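Local coordinates for protein type IV pilus biogenesis factor PilY1 (Pseudomonas aeruginosa, PDB 3HX6) that primes type IV pilus assembly, takes part in calcium-dependent twitching motility and adhesion to host cells, and stabilises assembled pili, probably by opposing their retraction, at residues I111-F116 / L180-V185; Q133-G138 / Y193-P198; D186-L191 / T236-V241; N214-M219 / K351-A356. The protein carries 3 engineered substitutions. All coordinates share one frame; numbering follows the deposited sequence.

Contact 1 of 4, residues I111-F116 / L180-V185; sequences IPSAVF and LWEIGV
The start of helix 113-118 meets the outer strand of the next propeller blade, and at this seam S113 and E182 are joined by a two-pronged polar link. The hydroxyl OG of S113 donates to E182 OE1 at 2.7 Å, using the syn lone pair of that oxygen. The backbone N of S113 reaches the other oxygen, E182 OE2, over 3.2 Å and in a nearly straight line (N-H...O angle 167°), again from the syn side but tilted somewhat out of the carboxylate plane. Both oxygens are therefore gripped by one residue, which restricts rotation of the carboxylate. Two torsions make this possible: OG of S113 lies beside its own backbone N (chi1 -57°), bringing the two donors together, while E182 is extended from CA to CD (chi2 -178°) and spans the gap. P112, at the N-cap position, brings its CA to 3.8 Å from E182 OE2, and its ring packs on L159 and F167. The nearby N-terminal end of the helix would be expected to favour the charged carboxylate. Such a bridge, from the helix after one four-stranded antiparallel sheet to the edge strand of the next, belongs to the blade-to-blade seams of a beta-propeller.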
loop_
_atom_site.group_PDB
_atom_site.type_symbol
_atom_site.label_atom_id
_atom_site.label_comp_id
_atom_site.label_asym_id
_atom_site.label_seq_id
_atom_site.Cartn_x
_atom_site.Cartn_y
_atom_site.Cartn_z
ATOM N N ILE A 111 -22.972 -8.418 -24.546
ATOM C CA ILE A 111 -22.920 -8.630 -25.981
ATOM C C ILE A 111 -23.508 -7.442 -26.725
ATOM O O ILE A 111 -24.719 -7.230 -26.721
ATOM C CB ILE A 111 -23.677 -9.917 -26.383
ATOM C CG1 ILE A 111 -22.967 -11.134 -25.779
ATOM C CG2 ILE A 111 -23.748 -10.033 -27.905
ATOM C CD1 ILE A 111 -23.691 -12.443 -25.993
ATOM N N PRO A 112 -22.642 -6.641 -27.361
ATOM C CA PRO A 112 -23.037 -5.457 -28.126
ATOM C C PRO A 112 -24.125 -5.753 -29.155
ATOM O O PRO A 112 -24.167 -6.838 -29.735
ATOM C CB PRO A 112 -21.729 -5.026 -28.779
ATOM C CG PRO A 112 -20.717 -5.399 -27.746
ATOM C CD PRO A 112 -21.174 -6.774 -27.329
ATOM N N SER A 113 -25.002 -4.781 -29.372
ATOM C CA SER A 113 -26.080 -4.930 -30.335
ATOM C C SER A 113 -25.499 -5.345 -31.679
ATOM O O SER A 113 -26.106 -6.121 -32.416
ATOM C CB SER A 113 -26.838 -3.608 -30.490
ATOM O OG SER A 113 -27.342 -3.161 -29.241
ATOM N N ALA A 114 -24.314 -4.826 -31.987
ATOM C CA ALA A 114 -23.646 -5.139 -33.243
ATOM C C ALA A 114 -23.167 -6.586 -33.263
ATOM O O ALA A 114 -23.184 -7.238 -34.307
ATOM C CB ALA A 114 -22.470 -4.192 -33.455
ATOM N N VAL A 115 -22.743 -7.086 -32.108
ATOM C CA VAL A 115 -22.265 -8.459 -32.001
ATOM C C VAL A 115 -23.439 -9.424 -31.916
ATOM O O VAL A 115 -23.411 -10.506 -32.502
ATOM C CB VAL A 115 -21.385 -8.653 -30.748
ATOM C CG1 VAL A 115 -20.961 -10.109 -30.630
ATOM C CG2 VAL A 115 -20.169 -7.749 -30.821
ATOM N N PHE A 116 -24.473 -9.022 -31.182
ATOM C CA PHE A 116 -25.651 -9.857 -31.007
ATOM C C PHE A 116 -26.422 -9.995 -32.309
ATOM O O PHE A 116 -27.101 -10.998 -32.531
ATOM C CB PHE A 116 -26.566 -9.274 -29.926
ATOM C CG PHE A 116 -27.517 -10.280 -29.333
ATOM C CD1 PHE A 116 -27.033 -11.392 -28.647
ATOM C CD2 PHE A 116 -28.893 -10.124 -29.466
ATOM C CE1 PHE A 116 -27.906 -12.335 -28.100
ATOM C CE2 PHE A 116 -29.776 -11.060 -28.924
ATOM C CZ PHE A 116 -29.279 -12.169 -28.239
ATOM N N LEU A 180 -25.668 1.743 -19.977
ATOM C CA LEU A 180 -25.874 3.186 -20.006
ATOM C C LEU A 180 -26.129 3.662 -21.428
ATOM O O LEU A 180 -27.079 4.403 -21.683
ATOM C CB LEU A 180 -24.657 3.905 -19.424
ATOM C CG LEU A 180 -24.442 3.702 -17.922
ATOM C CD1 LEU A 180 -23.095 4.272 -17.507
ATOM C CD2 LEU A 180 -25.579 4.366 -17.154
ATOM N N TRP A 181 -25.272 3.246 -22.353
ATOM C CA TRP A 181 -25.435 3.625 -23.746
ATOM C C TRP A 181 -24.511 2.879 -24.699
ATOM O O TRP A 181 -23.558 2.217 -24.289
ATOM C CB TRP A 181 -25.247 5.139 -23.935
ATOM C CG TRP A 181 -24.058 5.744 -23.230
ATOM C CD1 TRP A 181 -24.076 6.453 -22.063
ATOM C CD2 TRP A 181 -22.688 5.717 -23.659
ATOM N NE1 TRP A 181 -22.805 6.872 -21.738
ATOM C CE2 TRP A 181 -21.934 6.434 -22.700
ATOM C CE3 TRP A 181 -22.025 5.159 -24.759
ATOM C CZ2 TRP A 181 -20.548 6.604 -22.807
ATOM C CZ3 TRP A 181 -20.642 5.330 -24.866
ATOM C CH2 TRP A 181 -19.922 6.046 -23.893
ATOM N N GLU A 182 -24.829 2.996 -25.982
ATOM C CA GLU A 182 -24.067 2.378 -27.053
ATOM C C GLU A 182 -23.934 3.411 -28.156
ATOM O O GLU A 182 -24.919 4.016 -28.565
ATOM C CB GLU A 182 -24.799 1.156 -27.608
ATOM C CG GLU A 182 -24.917 -0.012 -26.652
ATOM C CD GLU A 182 -25.621 -1.199 -27.290
ATOM O OE1 GLU A 182 -26.801 -1.053 -27.681
ATOM O OE2 GLU A 182 -24.993 -2.275 -27.406
ATOM N N ILE A 183 -22.713 3.621 -28.626
ATOM C CA ILE A 183 -22.462 4.580 -29.691
ATOM C C ILE A 183 -21.994 3.833 -30.932
ATOM O O ILE A 183 -21.238 2.872 -30.832
ATOM C CB ILE A 183 -21.362 5.592 -29.298
ATOM C CG1 ILE A 183 -21.810 6.415 -28.095
ATOM C CG2 ILE A 183 -21.051 6.511 -30.474
ATOM C CD1 ILE A 183 -20.821 7.492 -27.701
ATOM N N GLY A 184 -22.458 4.281 -32.092
ATOM C CA GLY A 184 -22.068 3.669 -33.349
ATOM C C GLY A 184 -21.869 4.781 -34.357
ATOM O O GLY A 184 -21.974 5.958 -34.000
ATOM N N VAL A 185 -21.587 4.431 -35.610
ATOM C CA VAL A 185 -21.389 5.454 -36.628
ATOM C C VAL A 185 -22.661 6.273 -36.782
ATOM O O VAL A 185 -22.610 7.452 -37.129
ATOM C CB VAL A 185 -20.999 4.849 -37.994
ATOM C CG1 VAL A 185 -19.643 4.171 -37.882
ATOM C CG2 VAL A 185 -22.062 3.859 -38.460
#

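Contact 2 of 4, residues Q133-G138 / Y193-P198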
loop_
_atom_site.group_PDB
_atom_site.type_symbol
_atom_site.label_atom_id
_atom_site.label_comp_id
_atom_site.label_asym_id
_atom_site.label_seq_id
_atom_site.Cartn_x
_atom_site.Cartn_y
_atom_site.Cartn_z
ATOM N N GLN A 133 -3.268 -10.655 -30.663
ATOM C CA GLN A 133 -4.669 -10.878 -30.330
ATOM C C GLN A 133 -4.954 -10.276 -28.961
ATOM O O GLN A 133 -6.035 -9.737 -28.714
ATOM C CB GLN A 133 -4.992 -12.373 -30.316
ATOM C CG GLN A 133 -6.481 -12.672 -30.205
ATOM C CD GLN A 133 -7.283 -12.044 -31.333
ATOM O OE1 GLN A 133 -6.999 -12.270 -32.511
ATOM N NE2 GLN A 133 -8.289 -11.250 -30.977
ATOM N N PHE A 134 -3.975 -10.372 -28.070
ATOM C CA PHE A 134 -4.135 -9.826 -26.735
ATOM C C PHE A 134 -4.403 -8.326 -26.839
ATOM O O PHE A 134 -5.281 -7.797 -26.155
ATOM C CB PHE A 134 -2.884 -10.094 -25.900
ATOM C CG PHE A 134 -2.990 -9.616 -24.482
ATOM C CD1 PHE A 134 -2.698 -8.299 -24.154
ATOM C CD2 PHE A 134 -3.405 -10.479 -23.474
ATOM C CE1 PHE A 134 -2.816 -7.848 -22.840
ATOM C CE2 PHE A 134 -3.526 -10.035 -22.158
ATOM C CZ PHE A 134 -3.231 -8.717 -21.842
ATOM N N TYR A 135 -3.656 -7.644 -27.703
ATOM C CA TYR A 135 -3.853 -6.211 -27.888
ATOM C C TYR A 135 -5.214 -5.934 -28.514
ATOM O O TYR A 135 -5.960 -5.082 -28.032
ATOM C CB TYR A 135 -2.760 -5.606 -28.776
ATOM C CG TYR A 135 -3.088 -4.204 -29.254
ATOM C CD1 TYR A 135 -3.488 -3.970 -30.570
ATOM C CD2 TYR A 135 -3.056 -3.116 -28.373
ATOM C CE1 TYR A 135 -3.851 -2.690 -31.001
ATOM C CE2 TYR A 135 -3.421 -1.830 -28.794
ATOM C CZ TYR A 135 -3.818 -1.630 -30.111
ATOM O OH TYR A 135 -4.197 -0.379 -30.534
ATOM N N VAL A 136 -5.533 -6.660 -29.584
ATOM C CA VAL A 136 -6.801 -6.476 -30.276
ATOM C C VAL A 136 -8.015 -6.668 -29.371
ATOM O O VAL A 136 -8.949 -5.876 -29.426
ATOM C CB VAL A 136 -6.931 -7.425 -31.486
ATOM C CG1 VAL A 136 -8.303 -7.260 -32.127
ATOM C CG2 VAL A 136 -5.845 -7.119 -32.503
ATOM N N ASP A 137 -8.015 -7.717 -28.553
ATOM C CA ASP A 137 -9.140 -7.953 -27.647
ATOM C C ASP A 137 -9.219 -6.790 -26.665
ATOM O O ASP A 137 -10.297 -6.407 -26.216
ATOM C CB ASP A 137 -8.962 -9.269 -26.881
ATOM C CG ASP A 137 -9.061 -10.486 -27.783
ATOM O OD1 ASP A 137 -9.785 -10.409 -28.796
ATOM O OD2 ASP A 137 -8.428 -11.521 -27.472
ATOM N N GLY A 138 -8.054 -6.241 -26.339
ATOM C CA GLY A 138 -7.979 -5.111 -25.438
ATOM C C GLY A 138 -8.510 -5.326 -24.036
ATOM O O GLY A 138 -8.641 -6.450 -23.555
ATOM N N TYR A 193 -12.658 2.210 -35.502
ATOM C CA TYR A 193 -12.437 1.077 -34.620
ATOM C C TYR A 193 -11.830 1.673 -33.358
ATOM O O TYR A 193 -10.732 2.236 -33.373
ATOM C CB TYR A 193 -11.506 0.068 -35.284
ATOM C CG TYR A 193 -12.143 -0.527 -36.511
ATOM C CD1 TYR A 193 -13.229 -1.394 -36.397
ATOM C CD2 TYR A 193 -11.725 -0.155 -37.786
ATOM C CE1 TYR A 193 -13.888 -1.869 -37.518
ATOM C CE2 TYR A 193 -12.378 -0.624 -38.918
ATOM C CZ TYR A 193 -13.458 -1.478 -38.774
ATOM O OH TYR A 193 -14.114 -1.933 -39.888
ATOM N N SER A 194 -12.567 1.546 -32.265
ATOM C CA SER A 194 -12.164 2.135 -31.008
ATOM C C SER A 194 -11.091 1.462 -30.181
ATOM O O SER A 194 -11.318 1.052 -29.043
ATOM C CB SER A 194 -13.412 2.377 -30.174
ATOM O OG SER A 194 -14.265 3.278 -30.866
ATOM N N PHE A 195 -9.901 1.369 -30.757
ATOM C CA PHE A 195 -8.765 0.802 -30.058
ATOM C C PHE A 195 -8.274 1.779 -28.986
ATOM O O PHE A 195 -7.713 1.363 -27.975
ATOM C CB PHE A 195 -7.639 0.514 -31.052
ATOM C CG PHE A 195 -7.918 -0.650 -31.951
ATOM C CD1 PHE A 195 -7.639 -1.949 -31.531
ATOM C CD2 PHE A 195 -8.465 -0.457 -33.214
ATOM C CE1 PHE A 195 -7.899 -3.036 -32.357
ATOM C CE2 PHE A 195 -8.732 -1.542 -34.047
ATOM C CZ PHE A 195 -8.446 -2.831 -33.617
ATOM N N PRO A 196 -8.477 3.095 -29.194
ATOM C CA PRO A 196 -8.013 4.041 -28.177
ATOM C C PRO A 196 -8.627 3.770 -26.812
ATOM O O PRO A 196 -9.777 3.362 -26.716
ATOM C CB PRO A 196 -8.458 5.394 -28.734
ATOM C CG PRO A 196 -8.404 5.184 -30.211
ATOM C CD PRO A 196 -9.037 3.818 -30.350
ATOM N N LYS A 197 -7.847 3.992 -25.763
ATOM C CA LYS A 197 -8.328 3.809 -24.405
ATOM C C LYS A 197 -8.942 5.129 -23.960
ATOM O O LYS A 197 -8.274 6.163 -23.928
ATOM C CB LYS A 197 -7.182 3.443 -23.465
ATOM C CG LYS A 197 -6.592 2.067 -23.710
ATOM C CD LYS A 197 -5.663 1.665 -22.571
ATOM C CE LYS A 197 -5.157 0.245 -22.760
ATOM N NZ LYS A 197 -4.576 -0.308 -21.499
ATOM N N PRO A 198 -10.229 5.115 -23.611
ATOM C CA PRO A 198 -10.858 6.360 -23.182
ATOM C C PRO A 198 -10.496 6.742 -21.758
ATOM O O PRO A 198 -10.041 5.906 -20.967
ATOM C CB PRO A 198 -12.345 6.055 -23.331
ATOM C CG PRO A 198 -12.409 4.607 -22.955
ATOM C CD PRO A 198 -11.208 4.014 -23.668
HETATM O O HOH W 1 -4.601 1.289 -28.542
#
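Y135 and F195 meet with their rings almost parallel, the planes at 10°, yet slid so far apart that they hardly overlap; the centroids are 5.8 Å from each other. The contact is made at the phenol end: Y135 CE1 touches F195 CD1 at 3.9 Å, and Y135 OH lies 3.6 Å from F195 CB. V136 adds a second touch from the same helix, its CA sitting near the plane of the F195 ring at the edge and its CG1 4.2 Å from F195 CE1. CG of Y135 is anti to the backbone N (chi1 167°), which swings the ring across from the flank of helix 130-137 until its hydroxyl reaches the loop.

One step outward, a water lies in the plane of the Y135 ring, 2.6 Å from Y135 OH, and donates to F195 O at 3.2 Å. The guanidinium group of R160 bridges the two segments as well, giving NH1 to V136 O and NH2 to F195 O. The loop is shaped by an inverse gamma turn centred on S194, while S194 O is held by S158 OG. In the beta-propeller, helix 130-137 precedes the second four-stranded sheet and packs here on the loop from that sheet's strand 178-184 to strand 199-202 of the next. Chemically, then, this is an apolar join whose buried carbonyl at F195 is satisfied twice over, by an arginine and by a water that also occupies the tyrosine hydroxyl.

Contact 3 of 4, residues D186-L191 / T236-V241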
loop_
_atom_site.group_PDB
_atom_site.type_symbol
_atom_site.label_atom_id
_atom_site.label_comp_id
_atom_site.label_asym_id
_atom_site.label_seq_id
_atom_site.Cartn_x
_atom_site.Cartn_y
_atom_site.Cartn_z
ATOM N N ASP A 186 -23.802 5.647 -36.511
ATOM C CA ASP A 186 -25.083 6.336 -36.602
ATOM C C ASP A 186 -25.127 7.536 -35.657
ATOM O O ASP A 186 -25.700 8.569 -35.987
ATOM C CB ASP A 186 -26.221 5.373 -36.261
ATOM C CG ASP A 186 -26.533 4.413 -37.395
ATOM O OD1 ASP A 186 -27.106 3.339 -37.121
ATOM O OD2 ASP A 186 -26.211 4.738 -38.556
ATOM N N GLN A 187 -24.527 7.389 -34.480
ATOM C CA GLN A 187 -24.500 8.465 -33.496
ATOM C C GLN A 187 -23.303 9.389 -33.701
ATOM O O GLN A 187 -23.385 10.594 -33.454
ATOM C CB GLN A 187 -24.447 7.893 -32.078
ATOM C CG GLN A 187 -25.738 7.261 -31.600
ATOM C CD GLN A 187 -26.104 6.011 -32.373
ATOM O OE1 GLN A 187 -25.317 5.069 -32.462
ATOM N NE2 GLN A 187 -27.311 5.992 -32.927
ATOM N N GLU A 188 -22.190 8.812 -34.144
ATOM C CA GLU A 188 -20.965 9.565 -34.377
ATOM C C GLU A 188 -20.372 9.104 -35.694
ATOM O O GLU A 188 -19.608 8.142 -35.738
ATOM C CB GLU A 188 -19.975 9.327 -33.231
ATOM C CG GLU A 188 -18.627 10.005 -33.408
ATOM C CD GLU A 188 -18.753 11.417 -33.943
ATOM O OE1 GLU A 188 -18.553 11.613 -35.163
ATOM O OE2 GLU A 188 -19.064 12.330 -33.148
ATOM N N PRO A 189 -20.717 9.796 -36.788
ATOM C CA PRO A 189 -20.230 9.459 -38.128
ATOM C C PRO A 189 -18.722 9.260 -38.271
ATOM O O PRO A 189 -18.288 8.475 -39.107
ATOM C CB PRO A 189 -20.767 10.607 -38.993
ATOM C CG PRO A 189 -20.875 11.744 -38.028
ATOM C CD PRO A 189 -21.436 11.082 -36.799
ATOM N N ASP A 190 -17.924 9.949 -37.462
ATOM C CA ASP A 190 -16.470 9.809 -37.555
ATOM C C ASP A 190 -15.877 8.800 -36.576
ATOM O O ASP A 190 -14.674 8.796 -36.334
ATOM C CB ASP A 190 -15.784 11.160 -37.363
ATOM C CG ASP A 190 -16.003 12.094 -38.535
ATOM O OD1 ASP A 190 -15.707 11.694 -39.683
ATOM O OD2 ASP A 190 -16.460 13.233 -38.310
ATOM N N LEU A 191 -16.720 7.942 -36.017
ATOM C CA LEU A 191 -16.242 6.932 -35.090
ATOM C C LEU A 191 -15.589 5.789 -35.870
ATOM O O LEU A 191 -16.163 5.274 -36.833
ATOM C CB LEU A 191 -17.402 6.391 -34.253
ATOM C CG LEU A 191 -17.041 5.339 -33.201
ATOM C CD1 LEU A 191 -16.166 5.977 -32.114
ATOM C CD2 LEU A 191 -18.319 4.758 -32.593
ATOM N N THR A 236 -21.088 15.327 -26.638
ATOM C CA THR A 236 -21.050 16.697 -26.123
ATOM C C THR A 236 -20.232 17.607 -27.039
ATOM O O THR A 236 -20.599 18.758 -27.277
ATOM C CB THR A 236 -20.462 16.737 -24.701
ATOM O OG1 THR A 236 -21.296 15.974 -23.822
ATOM C CG2 THR A 236 -20.381 18.177 -24.194
ATOM N N ARG A 237 -19.123 17.085 -27.547
ATOM C CA ARG A 237 -18.263 17.831 -28.457
ATOM C C ARG A 237 -17.349 16.902 -29.224
ATOM O O ARG A 237 -16.827 15.925 -28.681
ATOM C CB ARG A 237 -17.374 18.848 -27.720
ATOM C CG ARG A 237 -17.969 20.238 -27.510
ATOM C CD ARG A 237 -18.536 20.853 -28.787
ATOM N NE ARG A 237 -17.564 21.098 -29.854
ATOM C CZ ARG A 237 -16.666 22.084 -29.866
ATOM N NH1 ARG A 237 -16.585 22.942 -28.857
ATOM N NH2 ARG A 237 -15.865 22.232 -30.909
ATOM N N LYS A 238 -17.180 17.209 -30.500
ATOM C CA LYS A 238 -16.274 16.473 -31.361
ATOM C C LYS A 238 -15.284 17.543 -31.774
ATOM O O LYS A 238 -15.658 18.541 -32.390
ATOM C CB LYS A 238 -16.991 15.913 -32.590
ATOM C CG LYS A 238 -16.039 15.338 -33.633
ATOM C CD LYS A 238 -16.613 14.111 -34.330
ATOM C CE LYS A 238 -17.932 14.397 -35.041
ATOM N NZ LYS A 238 -17.758 15.146 -36.300
ATOM N N LEU A 239 -14.028 17.354 -31.394
ATOM C CA LEU A 239 -12.983 18.304 -31.730
ATOM C C LEU A 239 -12.139 17.727 -32.855
ATOM O O LEU A 239 -11.187 16.977 -32.621
ATOM C CB LEU A 239 -12.117 18.582 -30.498
ATOM C CG LEU A 239 -12.536 19.700 -29.540
ATOM C CD1 LEU A 239 -14.025 19.952 -29.607
ATOM C CD2 LEU A 239 -12.094 19.335 -28.126
ATOM N N GLU A 240 -12.504 18.078 -34.082
ATOM C CA GLU A 240 -11.787 17.582 -35.237
ATOM C C GLU A 240 -10.450 18.274 -35.367
ATOM O O GLU A 240 -10.292 19.448 -35.050
ATOM C CB GLU A 240 -12.581 17.788 -36.532
ATOM C CG GLU A 240 -12.008 16.966 -37.687
ATOM C CD GLU A 240 -12.642 17.279 -39.028
ATOM O OE1 GLU A 240 -13.887 17.228 -39.131
ATOM O OE2 GLU A 240 -11.892 17.573 -39.982
ATOM N N VAL A 241 -9.493 17.509 -35.845
ATOM C CA VAL A 241 -8.147 17.974 -36.038
ATOM C C VAL A 241 -7.896 17.844 -37.541
ATOM O O VAL A 241 -8.428 16.932 -38.168
ATOM C CB VAL A 241 -7.225 17.080 -35.190
ATOM C CG1 VAL A 241 -6.316 16.257 -36.067
ATOM C CG2 VAL A 241 -6.515 17.917 -34.177
#
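D190 and K238 make the firm part of this contact: K238 NZ donates to D190 OD2 at 3.1 Å, in a salt bridge that uses the anti lone pair, the one turned away from the other oxygen. The lysine curls to get there. Its chain folds back at chi2, chi3 (59°) and chi4, so that the lysine side chain crosses that of D190 at about a right angle and delivers NZ to it. E188, packed against L226 and I183, has its carboxylate alongside K238. The exact place of E188 OE1 is doubtful, so its long 3.8 Å ion pair with K238 NZ is best read as a weak supplement. Both acids come from a type I turn, E188 to L191, closed by L191 N to E188 O at 2.9 Å; the lysine belongs to strand 235-241, the outermost strand of the following propeller blade. D190 O is tied in turn to N214 ND2. Toward solvent the contact slackens. The exposed E240 brings OE1 only to 4.8 Å from D190 OD2, a like-charge approach that K238 and K222 would be expected to soften, although the E240-K222 pair is itself long and weak.

Contact 4 of 4, residues N214-M219 / K351-A356; sequences NGYSSM and KYFENA. Engineered in segment 214-219: M219 (natural residue Leu).
Y216 lies over one face of F353, with the two rings neither stacked nor edge-to-face: their planes meet at 34° and their centroids are 4.5 Å apart. The atom that leads is Y216 CD2, poised above the centre of the F353 ring and 3.5 Å from F353 CD2. Beside it Y216 CB makes a CH-pi contact with the same face, 4.1 Å from the F353 centroid and 27° off the ring normal. The tyrosine thus covers the phenylalanine with its near corner, and its hydroxyl travels on to bond with S252 OG, which fixes the far end of the ring. F353 offers its face through the less common first torsion, with CG lying between the backbone N and the carbonyl carbon (chi1 69°). S217, whose backbone adopts left-handed helical angles, comes in at the edge instead, its OG near the ring plane and 4.3 Å from F353 CE1. Around the pair, F195 touches both rings and helix 130-137 adds Y135 against F353, so the loop between strands 208-213 and 223-229, in the third four-stranded sheet of the beta-propeller, packs through this aromatic cluster onto the loop that links strands 343-348 and 367-373.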
loop_
_atom_site.group_PDB
_atom_site.type_symbol
_atom_site.label_atom_id
_atom_site.label_comp_id
_atom_site.label_asym_id
_atom_site.label_seq_id
_atom_site.Cartn_x
_atom_site.Cartn_y
_atom_site.Cartn_z
ATOM N N ASN A 214 -11.302 9.266 -31.733
ATOM C CA ASN A 214 -12.344 8.678 -32.575
ATOM C C ASN A 214 -11.960 7.293 -33.083
ATOM O O ASN A 214 -12.802 6.530 -33.555
ATOM C CB ASN A 214 -12.664 9.596 -33.757
ATOM C CG ASN A 214 -11.532 9.677 -34.764
ATOM O OD1 ASN A 214 -10.384 9.932 -34.406
ATOM N ND2 ASN A 214 -11.858 9.469 -36.036
ATOM N N GLY A 215 -10.687 6.947 -32.986
ATOM C CA GLY A 215 -10.316 5.625 -33.450
ATOM C C GLY A 215 -9.805 5.580 -34.876
ATOM O O GLY A 215 -9.603 6.611 -35.512
ATOM N N TYR A 216 -9.649 4.371 -35.397
ATOM C CA TYR A 216 -9.073 4.203 -36.720
ATOM C C TYR A 216 -9.988 3.702 -37.826
ATOM O O TYR A 216 -10.950 2.984 -37.581
ATOM C CB TYR A 216 -7.860 3.285 -36.577
ATOM C CG TYR A 216 -7.044 3.598 -35.336
ATOM C CD1 TYR A 216 -6.696 4.911 -35.029
ATOM C CD2 TYR A 216 -6.606 2.586 -34.484
ATOM C CE1 TYR A 216 -5.930 5.214 -33.909
ATOM C CE2 TYR A 216 -5.835 2.880 -33.356
ATOM C CZ TYR A 216 -5.502 4.200 -33.080
ATOM O OH TYR A 216 -4.721 4.516 -31.994
ATOM N N SER A 217 -9.659 4.100 -39.051
ATOM C CA SER A 217 -10.407 3.714 -40.239
ATOM C C SER A 217 -11.854 4.168 -40.189
ATOM O O SER A 217 -12.753 3.438 -40.611
ATOM C CB SER A 217 -10.352 2.196 -40.431
ATOM O OG SER A 217 -9.008 1.751 -40.487
ATOM N N SER A 218 -12.087 5.363 -39.658
ATOM C CA SER A 218 -13.438 5.894 -39.604
ATOM C C SER A 218 -13.817 6.238 -41.045
ATOM O O SER A 218 -12.947 6.304 -41.918
ATOM C CB SER A 218 -13.496 7.142 -38.713
ATOM O OG SER A 218 -12.608 8.152 -39.159
ATOM N N MET A 219 -15.106 6.456 -41.281
ATOM C CA MET A 219 -15.639 6.766 -42.608
ATOM C C MET A 219 -14.792 7.691 -43.487
ATOM O O MET A 219 -14.498 7.361 -44.634
ATOM C CB MET A 219 -17.042 7.361 -42.476
ATOM C CG MET A 219 -17.784 7.512 -43.799
ATOM S SD MET A 219 -18.214 5.921 -44.566
ATOM C CE MET A 219 -16.774 5.615 -45.603
ATOM N N LYS A 351 2.061 1.192 -33.806
ATOM C CA LYS A 351 0.690 0.869 -34.178
ATOM C C LYS A 351 0.634 -0.646 -34.278
ATOM O O LYS A 351 1.562 -1.278 -34.780
ATOM C CB LYS A 351 0.287 1.565 -35.490
ATOM C CG LYS A 351 0.739 0.936 -36.786
ATOM C CD LYS A 351 0.281 1.822 -37.954
ATOM C CE LYS A 351 0.461 1.147 -39.301
ATOM N NZ LYS A 351 -0.507 0.032 -39.490
ATOM N N TYR A 352 -0.455 -1.224 -33.791
ATOM C CA TYR A 352 -0.582 -2.672 -33.732
ATOM C C TYR A 352 -2.000 -3.172 -33.997
ATOM O O TYR A 352 -2.273 -4.353 -33.792
ATOM C CB TYR A 352 -0.171 -3.092 -32.316
ATOM C CG TYR A 352 0.325 -4.503 -32.121
ATOM C CD1 TYR A 352 0.093 -5.165 -30.918
ATOM C CD2 TYR A 352 1.099 -5.147 -33.088
ATOM C CE1 TYR A 352 0.620 -6.423 -30.671
ATOM C CE2 TYR A 352 1.637 -6.417 -32.845
ATOM C CZ TYR A 352 1.390 -7.042 -31.630
ATOM O OH TYR A 352 1.909 -8.286 -31.351
ATOM N N PHE A 353 -2.900 -2.300 -34.448
ATOM C CA PHE A 353 -4.286 -2.723 -34.645
ATOM C C PHE A 353 -4.614 -3.542 -35.882
ATOM O O PHE A 353 -5.570 -4.313 -35.866
ATOM C CB PHE A 353 -5.236 -1.519 -34.555
ATOM C CG PHE A 353 -5.124 -0.552 -35.697
ATOM C CD1 PHE A 353 -6.030 -0.591 -36.748
ATOM C CD2 PHE A 353 -4.130 0.415 -35.709
ATOM C CE1 PHE A 353 -5.949 0.322 -37.796
ATOM C CE2 PHE A 353 -4.038 1.330 -36.748
ATOM C CZ PHE A 353 -4.951 1.285 -37.797
ATOM N N GLU A 354 -3.838 -3.397 -36.949
ATOM C CA GLU A 354 -4.111 -4.164 -38.160
ATOM C C GLU A 354 -3.358 -5.485 -38.172
ATOM O O GLU A 354 -2.317 -5.616 -37.528
ATOM C CB GLU A 354 -3.747 -3.340 -39.392
ATOM C CG GLU A 354 -4.761 -2.261 -39.702
ATOM C CD GLU A 354 -4.311 -1.339 -40.807
ATOM O OE1 GLU A 354 -5.155 -0.570 -41.317
ATOM O OE2 GLU A 354 -3.111 -1.380 -41.159
ATOM N N ASN A 355 -3.882 -6.465 -38.903
ATOM C CA ASN A 355 -3.229 -7.770 -38.980
ATOM C C ASN A 355 -1.791 -7.615 -39.427
ATOM O O ASN A 355 -0.886 -8.212 -38.856
ATOM C CB ASN A 355 -3.968 -8.702 -39.945
ATOM C CG ASN A 355 -5.161 -9.372 -39.298
ATOM O OD1 ASN A 355 -5.396 -9.222 -38.096
ATOM N ND2 ASN A 355 -5.920 -10.125 -40.088
ATOM N N ALA A 356 -1.587 -6.797 -40.448
ATOM C CA ALA A 356 -0.256 -6.558 -40.973
ATOM C C ALA A 356 0.716 -6.104 -39.879
ATOM O O ALA A 356 1.907 -6.419 -39.933
ATOM C CB ALA A 356 -0.324 -5.514 -42.087
#

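From the N terminus, the helix after the first four-stranded sheet opens contact 1, and helix 130-137, before the second sheet, opens contact 2. Contact 1 closes on the last strand of that second sheet; contact 3 then opens in the following loop, and contact 2 closes further along it, so contact 2 crosses both. Contact 4 starts in a loop of the third sheet, between strands 208-213 and 223-229, before contact 3 closes on that sheet's outermost strand, which makes these two cross. It closes only at 351-356, between strands 343-348 and 367-373 of the ten-stranded mixed sheet. None nests inside another. Contacts 2 and 4, with centres about 10 Å apart, share one aromatic cluster.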